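Local coordinates for FdtA domain-containing protein (Helicobacter canadensis MIT 98-5491, PDB 7N67) that probably acts as a 3,4-ketoisomerase on a dTDP-linked keto sugar, in the pathway to an unusual formylated sugar, at residues I100-R104 against P105-L109. Sequence-based numbering, arbitrary orientation.
Sequences IILNR and PNIGL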
loop_
_atom_site.group_PDB
_atom_site.type_symbol
_atom_site.label_atom_id
_atom_site.label_comp_id
_atom_site.label_asym_id
_atom_site.label_seq_id
_atom_site.Cartn_x
_atom_site.Cartn_y
_atom_site.Cartn_z
ATOM N N ILE B 100 0.694 -20.123 8.628
ATOM C CA ILE B 100 1.205 -18.934 9.374
ATOM C C ILE B 100 0.760 -17.694 8.619
ATOM O O ILE B 100 1.140 -17.540 7.443
ATOM C CB ILE B 100 2.726 -18.965 9.567
ATOM C CG1 ILE B 100 3.140 -20.164 10.420
ATOM C CG2 ILE B 100 3.216 -17.660 10.178
ATOM C CD1 ILE B 100 4.279 -20.944 9.823
ATOM N N ILE B 101 -0.040 -16.860 9.266
ATOM C CA ILE B 101 -0.483 -15.571 8.672
ATOM C C ILE B 101 0.603 -14.544 8.954
ATOM O O ILE B 101 0.944 -14.385 10.126
ATOM C CB ILE B 101 -1.855 -15.128 9.208
ATOM C CG1 ILE B 101 -2.965 -15.992 8.609
ATOM C CG2 ILE B 101 -2.063 -13.647 8.930
ATOM C CD1 ILE B 101 -3.852 -16.655 9.632
ATOM N N LEU B 102 1.126 -13.929 7.891
ATOM C CA LEU B 102 1.960 -12.713 7.955
ATOM C C LEU B 102 1.104 -11.537 7.479
ATOM O O LEU B 102 0.625 -11.583 6.326
ATOM C CB LEU B 102 3.192 -12.907 7.078
ATOM C CG LEU B 102 4.104 -14.071 7.451
ATOM C CD1 LEU B 102 5.265 -14.161 6.460
ATOM C CD2 LEU B 102 4.616 -13.963 8.881
ATOM N N ASN B 103 0.908 -10.538 8.347
ATOM C CA ASN B 103 0.090 -9.338 8.050
ATOM C C ASN B 103 0.719 -8.078 8.636
ATOM O O ASN B 103 0.022 -7.051 8.618
ATOM C CB ASN B 103 -1.351 -9.493 8.535
ATOM C CG ASN B 103 -1.484 -9.858 9.998
ATOM O OD1 ASN B 103 -2.524 -10.370 10.408
ATOM N ND2 ASN B 103 -0.443 -9.629 10.783
ATOM N N ARG B 104 1.965 -8.117 9.117
ATOM C CA ARG B 104 2.655 -6.882 9.564
ATOM C C ARG B 104 4.120 -6.961 9.173
ATOM O O ARG B 104 4.677 -8.039 9.038
ATOM C CB ARG B 104 2.460 -6.601 11.060
ATOM C CG ARG B 104 2.590 -7.775 12.026
ATOM C CD ARG B 104 2.218 -7.362 13.452
ATOM N NE ARG B 104 2.563 -5.960 13.752
ATOM C CZ ARG B 104 1.898 -5.120 14.578
ATOM N NH1 ARG B 104 2.321 -3.878 14.739
ATOM N NH2 ARG B 104 0.808 -5.493 15.230
ATOM N N PRO B 105 4.772 -5.809 8.928
ATOM C CA PRO B 105 6.183 -5.784 8.547
ATOM C C PRO B 105 7.195 -6.093 9.661
ATOM O O PRO B 105 8.354 -6.283 9.312
ATOM C CB PRO B 105 6.381 -4.342 8.055
ATOM C CG PRO B 105 5.372 -3.555 8.851
ATOM C CD PRO B 105 4.169 -4.471 8.964
ATOM N N ASN B 106 6.782 -6.167 10.935
ATOM C CA ASN B 106 7.743 -6.360 12.064
ATOM C C ASN B 106 7.847 -7.829 12.492
ATOM O O ASN B 106 8.530 -8.095 13.518
ATOM C CB ASN B 106 7.434 -5.479 13.275
ATOM C CG ASN B 106 6.153 -5.833 13.979
ATOM O OD1 ASN B 106 5.230 -6.368 13.386
ATOM N ND2 ASN B 106 6.098 -5.514 15.249
ATOM N N ILE B 107 7.231 -8.742 11.740
ATOM C CA ILE B 107 7.320 -10.208 11.967
ATOM C C ILE B 107 7.946 -10.801 10.703
ATOM O O ILE B 107 7.700 -10.272 9.614
ATOM C CB ILE B 107 5.927 -10.769 12.343
ATOM C CG1 ILE B 107 5.544 -10.352 13.769
ATOM C CG2 ILE B 107 5.855 -12.277 12.178
ATOM C CD1 ILE B 107 4.076 -10.539 14.143
ATOM N N GLY B 108 8.828 -11.776 10.866
ATOM C CA GLY B 108 9.424 -12.535 9.762
ATOM C C GLY B 108 9.198 -14.017 9.978
ATOM O O GLY B 108 8.816 -14.390 11.106
ATOM N N LEU B 109 9.405 -14.837 8.948
ATOM C CA LEU B 109 9.188 -16.308 9.030
ATOM C C LEU B 109 10.411 -16.988 8.429
ATOM O O LEU B 109 10.630 -16.857 7.204
ATOM C CB LEU B 109 7.903 -16.720 8.301
ATOM C CG LEU B 109 7.692 -18.223 8.147
ATOM C CD1 LEU B 109 7.510 -18.870 9.507
ATOM C CD2 LEU B 109 6.494 -18.531 7.251
HETATM O O HOH W 1 5.879 -9.981 7.893
#
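Arg104 crosses Asn106 and Ile107 at a slant in a type I beta turn, Arg104 to Ile107, which carries the chain from one sheet of the cupin beta sandwich to the other. Strand 98-102 belongs to the sheet with strand 87-92, whereas strand 107-111 lies between strands 25-35 and 78-84 in the facing one; segments 100-102 and 107-109 have axes 8.4 Å apart at closest approach. From Arg104 CB, which rests beside the Pro105 ring, the chain runs out past Ile107 CD1 and Asn106 OD1. CG and CD approach both, CD lying 3.7 Å from the methyl and 3.2 Å from the oxygen, so the arginine's methylenes pack on that one methyl. A bend at chi3 (-33°) swings NE toward Asn106 OD1, which sits at the guanidinium's edge, near its plane, although the amide plane is turned 49° from it. That hydrogen bond is short, 2.7 Å, but weak, since its N-H...O angle is just 126°. NH2 at the tip has the stronger partner, a salt bridge to Asp65 of a second subunit. Proline suits the second position of the turn, where phi is near -70°, and its carbonyl accepts a hydrogen bond from Tyr58 of a third subunit. Buried Ile100, Leu102 and Leu109 pack apolar side chains between the sheets. Leu102 sets CD2 3.9 Å from Ile107 CG2 and crosses Leu109 at about a right angle, while Ile100 and Leu109 meet tip to tip, CD1 to CD1. Within the loop, one water donates to both Arg104 O and Ile107 O, the latter 2.5 Å from the water oxygen.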